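Local coordinates for putative NADH-depentdent flavin oxidoreductase (Cupriavidus metallidurans, PDB 5OCS), which probably reduces activated carbon-carbon double bonds with an FMN cofactor and a nicotinamide coenzyme, as an ene-reductase of the Old Yellow Enzyme family, at residues P23-S28 / G64-T69; E56-S61 / I99-A104. All coordinates share one frame; numbering follows the deposited sequence.

Contact 1 of 2, residues P23-S28 / G64-T69; sequences PMCQYS and GRITPT
Y27 meets T67 and T69, and C25 meets I66, where two loops of the Old Yellow Enzyme TIM barrel lie beside each other at the C-terminal ends of their strands. Residues 23-28 follow strand 19-21 and residues 64-69 follow strand 52-59; neighbouring strands thus send out neighbouring loops, a worked example of how a barrel of this kind builds its active-site mouth.

The van der Waals contacts fall into two places. The ring of Y27 turns an edge to T67: CG2 of the threonine lies near the ring plane, 3.6 Å from CD1 of Y27, and the two side chains cross at about a right angle. Further along, SG of C25, an FMN-binding residue, is set anti to its own carbonyl carbon (chi1 -69°) and touches the end of the isoleucine, CD1 of I66, at 3.7 Å.

The polar part is slight and centres on T69. Its OG1 sits 2.9 Å from O of Y27, a weak hydrogen bond whose proton could instead serve OG1 of T67. That same T67 oxygen lies in the ring plane near CD1 of Y27, is hydrogen-bonded to OD1 of D70, and accepts from N of T69 two residues on, forming an ST turn that fixes the bend of residues 67-69. N of S28 and O of T69 come close, but their angle is too poor for a bond.

Within 23-28 the backbone is braced by its own side chains. OG of S28 donates to O of Q26, and is also bonded to Q350 of the second subunit. The amide of Q26 doubles back on its chain: NE2 gives a nearly straight bond (175°) to O of M24, 3.0 Å away. That oxygen lies in the plane of the Q26 amide, while NE2 stands above the plane of the M24 carbonyl.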
loop_
_atom_site.group_PDB
_atom_site.type_symbol
_atom_site.label_atom_id
_atom_site.label_comp_id
_atom_site.label_asym_id
_atom_site.label_seq_id
_atom_site.Cartn_x
_atom_site.Cartn_y
_atom_site.Cartn_z
ATOM N N PRO D 23 6.487 15.130 -0.683
ATOM C CA PRO D 23 7.719 14.347 -0.767
ATOM C C PRO D 23 8.137 14.026 0.652
ATOM O O PRO D 23 8.203 14.963 1.524
ATOM C CB PRO D 23 8.709 15.302 -1.440
ATOM C CG PRO D 23 8.187 16.673 -1.117
ATOM C CD PRO D 23 6.702 16.555 -1.004
ATOM N N MET D 24 8.277 12.749 0.943
ATOM C CA MET D 24 8.543 12.322 2.284
ATOM C C MET D 24 9.729 11.386 2.235
ATOM O O MET D 24 9.616 10.302 1.688
ATOM C CB MET D 24 7.334 11.607 2.879
ATOM C CG MET D 24 6.234 12.549 3.283
ATOM S SD MET D 24 4.771 11.681 3.909
ATOM C CE MET D 24 4.049 11.072 2.404
ATOM N N CYS D 25 10.857 11.820 2.813
ATOM C CA CYS D 25 12.068 11.004 2.842
ATOM C C CYS D 25 11.801 9.646 3.455
ATOM O O CYS D 25 11.129 9.554 4.498
ATOM C CB CYS D 25 13.181 11.716 3.635
ATOM S SG CYS D 25 13.769 13.160 2.747
ATOM N N GLN D 26 12.312 8.594 2.804
ATOM C CA GLN D 26 12.145 7.256 3.267
ATOM C C GLN D 26 13.450 6.667 3.825
ATOM O O GLN D 26 13.386 5.635 4.489
ATOM C CB GLN D 26 11.619 6.346 2.125
ATOM C CG GLN D 26 10.274 6.760 1.589
ATOM C CD GLN D 26 9.237 6.691 2.676
ATOM O OE1 GLN D 26 8.928 5.594 3.180
ATOM N NE2 GLN D 26 8.738 7.837 3.102
ATOM N N TYR D 27 14.604 7.282 3.522
ATOM C CA TYR D 27 15.902 6.796 4.064
ATOM C C TYR D 27 16.087 5.305 3.803
ATOM O O TYR D 27 16.584 4.588 4.644
ATOM C CB TYR D 27 15.995 7.091 5.591
ATOM C CG TYR D 27 15.565 8.483 5.949
ATOM C CD1 TYR D 27 16.464 9.546 5.852
ATOM C CD2 TYR D 27 14.268 8.746 6.410
ATOM C CE1 TYR D 27 16.063 10.859 6.143
ATOM C CE2 TYR D 27 13.863 10.045 6.724
ATOM C CZ TYR D 27 14.785 11.089 6.590
ATOM O OH TYR D 27 14.413 12.378 6.882
ATOM N N SER D 28 15.654 4.834 2.635
ATOM C CA SER D 28 15.595 3.394 2.328
ATOM C C SER D 28 16.277 3.024 1.006
ATOM O O SER D 28 15.930 2.017 0.379
ATOM C CB SER D 28 14.115 2.962 2.296
ATOM O OG SER D 28 13.557 3.071 3.581
ATOM N N GLY D 64 25.286 15.575 -1.645
ATOM C CA GLY D 64 24.086 16.294 -1.407
ATOM C C GLY D 64 22.993 15.505 -0.720
ATOM O O GLY D 64 21.943 16.070 -0.405
ATOM N N ARG D 65 23.236 14.233 -0.425
ATOM C CA ARG D 65 22.269 13.423 0.323
ATOM C C ARG D 65 22.146 13.927 1.741
ATOM O O ARG D 65 23.154 14.318 2.348
ATOM C CB ARG D 65 22.761 11.985 0.387
ATOM C CG ARG D 65 22.672 11.263 -0.930
ATOM C CD ARG D 65 23.170 9.838 -0.808
ATOM N NE ARG D 65 24.618 9.836 -0.653
ATOM C CZ ARG D 65 25.357 8.744 -0.451
ATOM N NH1 ARG D 65 24.790 7.560 -0.368
ATOM N NH2 ARG D 65 26.689 8.845 -0.306
ATOM N N ILE D 66 20.936 13.862 2.299
ATOM C CA ILE D 66 20.770 14.122 3.725
ATOM C C ILE D 66 21.493 13.038 4.529
ATOM O O ILE D 66 22.273 13.328 5.459
ATOM C CB ILE D 66 19.295 14.166 4.131
ATOM C CG1 ILE D 66 18.519 15.221 3.282
ATOM C CG2 ILE D 66 19.177 14.512 5.612
ATOM C CD1 ILE D 66 17.037 14.862 3.226
ATOM N N THR D 67 21.269 11.794 4.149
ATOM C CA THR D 67 21.767 10.620 4.883
ATOM C C THR D 67 22.359 9.618 3.911
ATOM O O THR D 67 22.110 9.678 2.676
ATOM C CB THR D 67 20.681 9.840 5.663
ATOM O OG1 THR D 67 19.902 9.033 4.766
ATOM C CG2 THR D 67 19.754 10.816 6.377
ATOM N N PRO D 68 23.075 8.626 4.465
ATOM C CA PRO D 68 23.619 7.617 3.558
ATOM C C PRO D 68 22.598 6.730 2.858
ATOM O O PRO D 68 22.954 6.015 1.899
ATOM C CB PRO D 68 24.542 6.783 4.470
ATOM C CG PRO D 68 24.909 7.729 5.549
ATOM C CD PRO D 68 23.716 8.572 5.803
ATOM N N THR D 69 21.338 6.785 3.294
ATOM C CA THR D 69 20.295 5.998 2.645
ATOM C C THR D 69 19.240 6.860 1.929
ATOM O O THR D 69 18.172 6.355 1.603
ATOM C CB THR D 69 19.664 5.018 3.624
ATOM O OG1 THR D 69 19.229 5.678 4.797
ATOM C CG2 THR D 69 20.646 3.937 4.042
#

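Contact 2 of 2, residues E56-S61 / I99-A104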
loop_
_atom_site.group_PDB
_atom_site.type_symbol
_atom_site.label_atom_id
_atom_site.label_comp_id
_atom_site.label_asym_id
_atom_site.label_seq_id
_atom_site.Cartn_x
_atom_site.Cartn_y
_atom_site.Cartn_z
ATOM N N GLU D 56 10.071 11.690 -2.904
ATOM C CA GLU D 56 10.920 12.237 -1.875
ATOM C C GLU D 56 12.156 12.970 -2.406
ATOM O O GLU D 56 12.615 12.745 -3.527
ATOM C CB GLU D 56 11.436 11.127 -0.959
ATOM C CG GLU D 56 12.414 10.175 -1.609
ATOM C CD GLU D 56 12.646 8.925 -0.769
ATOM O OE1 GLU D 56 13.462 8.977 0.185
ATOM O OE2 GLU D 56 12.004 7.901 -1.071
ATOM N N ALA D 57 12.737 13.762 -1.529
ATOM C CA ALA D 57 13.997 14.442 -1.800
ATOM C C ALA D 57 15.017 13.508 -2.424
ATOM O O ALA D 57 15.488 12.516 -1.799
ATOM C CB ALA D 57 14.566 15.054 -0.509
ATOM N N THR D 58 15.354 13.800 -3.673
ATOM C CA THR D 58 16.231 12.980 -4.435
ATOM C C THR D 58 17.539 13.730 -4.687
ATOM O O THR D 58 17.547 14.775 -5.336
ATOM C CB THR D 58 15.533 12.598 -5.746
ATOM O OG1 THR D 58 14.399 11.774 -5.414
ATOM C CG2 THR D 58 16.469 11.810 -6.665
ATOM N N ALA D 59 18.621 13.189 -4.132
ATOM C CA ALA D 59 19.929 13.844 -4.128
ATOM C C ALA D 59 20.483 13.976 -5.536
ATOM O O ALA D 59 20.485 13.014 -6.320
ATOM C CB ALA D 59 20.898 13.072 -3.240
ATOM N N VAL D 60 20.961 15.178 -5.853
ATOM C CA VAL D 60 21.627 15.448 -7.109
ATOM C C VAL D 60 23.094 14.960 -7.152
ATOM O O VAL D 60 23.693 14.945 -8.226
ATOM C CB VAL D 60 21.487 16.951 -7.531
ATOM C CG1 VAL D 60 20.007 17.345 -7.605
ATOM C CG2 VAL D 60 22.250 17.881 -6.568
ATOM N N SER D 61 23.641 14.551 -6.019
ATOM C CA SER D 61 25.014 14.043 -5.935
ATOM C C SER D 61 25.082 13.299 -4.650
ATOM O O SER D 61 24.281 13.537 -3.751
ATOM C CB SER D 61 26.021 15.211 -5.938
ATOM O OG SER D 61 25.853 16.078 -4.825
ATOM N N ILE D 99 8.944 14.746 -9.013
ATOM C CA ILE D 99 10.060 14.428 -8.137
ATOM C C ILE D 99 10.658 15.697 -7.538
ATOM O O ILE D 99 10.752 16.723 -8.200
ATOM C CB ILE D 99 11.147 13.612 -8.872
ATOM C CG1 ILE D 99 12.151 13.003 -7.888
ATOM C CG2 ILE D 99 11.838 14.421 -10.012
ATOM C CD1 ILE D 99 12.923 11.862 -8.505
ATOM N N GLN D 100 11.049 15.616 -6.281
ATOM C CA GLN D 100 11.754 16.716 -5.584
ATOM C C GLN D 100 13.249 16.506 -5.711
ATOM O O GLN D 100 13.788 15.487 -5.254
ATOM C CB GLN D 100 11.332 16.763 -4.119
ATOM C CG GLN D 100 11.895 17.945 -3.378
ATOM C CD GLN D 100 11.635 17.850 -1.914
ATOM O OE1 GLN D 100 12.208 16.995 -1.227
ATOM N NE2 GLN D 100 10.814 18.757 -1.403
ATOM N N LEU D 101 13.931 17.400 -6.433
ATOM C CA LEU D 101 15.369 17.320 -6.539
ATOM C C LEU D 101 15.967 18.170 -5.416
ATOM O O LEU D 101 15.504 19.296 -5.154
ATOM C CB LEU D 101 15.811 17.816 -7.901
ATOM C CG LEU D 101 15.470 16.972 -9.112
ATOM C CD1 LEU D 101 16.099 17.627 -10.341
ATOM C CD2 LEU D 101 15.924 15.512 -8.980
ATOM N N ALA D 102 17.016 17.647 -4.801
ATOM C CA ALA D 102 17.484 18.141 -3.516
ATOM C C ALA D 102 18.994 18.095 -3.373
ATOM O O ALA D 102 19.684 17.330 -4.006
ATOM C CB ALA D 102 16.844 17.328 -2.410
ATOM N N HIS D 103 19.487 18.958 -2.496
ATOM C CA HIS D 103 20.855 18.944 -2.025
ATOM C C HIS D 103 20.798 19.501 -0.582
ATOM O O HIS D 103 20.276 20.600 -0.364
ATOM C CB HIS D 103 21.703 19.851 -2.891
ATOM C CG HIS D 103 23.172 19.702 -2.659
ATOM N ND1 HIS D 103 23.763 19.933 -1.435
ATOM C CD2 HIS D 103 24.170 19.402 -3.508
ATOM C CE1 HIS D 103 25.065 19.745 -1.538
ATOM N NE2 HIS D 103 25.334 19.422 -2.795
ATOM N N ALA D 104 21.263 18.711 0.369
ATOM C CA ALA D 104 21.137 19.013 1.819
ATOM C C ALA D 104 22.104 20.090 2.340
ATOM O O ALA D 104 21.917 20.618 3.419
ATOM C CB ALA D 104 21.352 17.746 2.638
HETATM O O HOH W 1 11.428 15.351 0.894
#
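A57 and Q100, both FMN-binding residues, touch where strands 52-59 and 96-102 run parallel in the TIM barrel, the two strands of a beta-alpha-beta unit whose crossover carries helix 76-92. Such neighbours are joined by regular backbone bonds: N of T58 to O of Q100, N of A102 to O of T58, and N of V60 to O of A102. The axes of the short segments 56-59 and 99-102 diverge by 45°, a marked twist.

The side chain of Q100 leaves CB with CG anti to the backbone N (chi1 -174°) and stays extended to CD, which comes within 4.1 Å of CA of A57. At the tip the two amide atoms part. NE2 bonds to E176, and OE1 meets CB of A57 at 3.1 Å, a tight approach. A water also donates to OE1 and accepts from N of A57, bridging the two strands; together with the bond to E176 it fixes the rotation of the amide. Beside this, CB of A57 packs on CB of A102.

Elsewhere T58 and I99 cross at about a right angle. OG1 of T58 donates to O of E56 and is also touched by CD1 of I99 at 3.4 Å.

Overall arrangement
Contacts 1 and 2 show how a TIM barrel gathers its cofactor site from successive strands. Their centres lie 8 Å apart, and their segments alternate along the chain: 23-28, 56-61, 64-69, 99-104. Contact 2 joins the second and third barrel strands, while contact 1 pairs the loops that follow the first and second. They also meet directly: OE1 of E56 probably accepts a hydrogen bond from N of Q26, and O of G64 probably accepts one from N of A104. P23 packs on Q100. Between them the contacts bring together P23, C25, A57 and Q100, four residues of the FMN site.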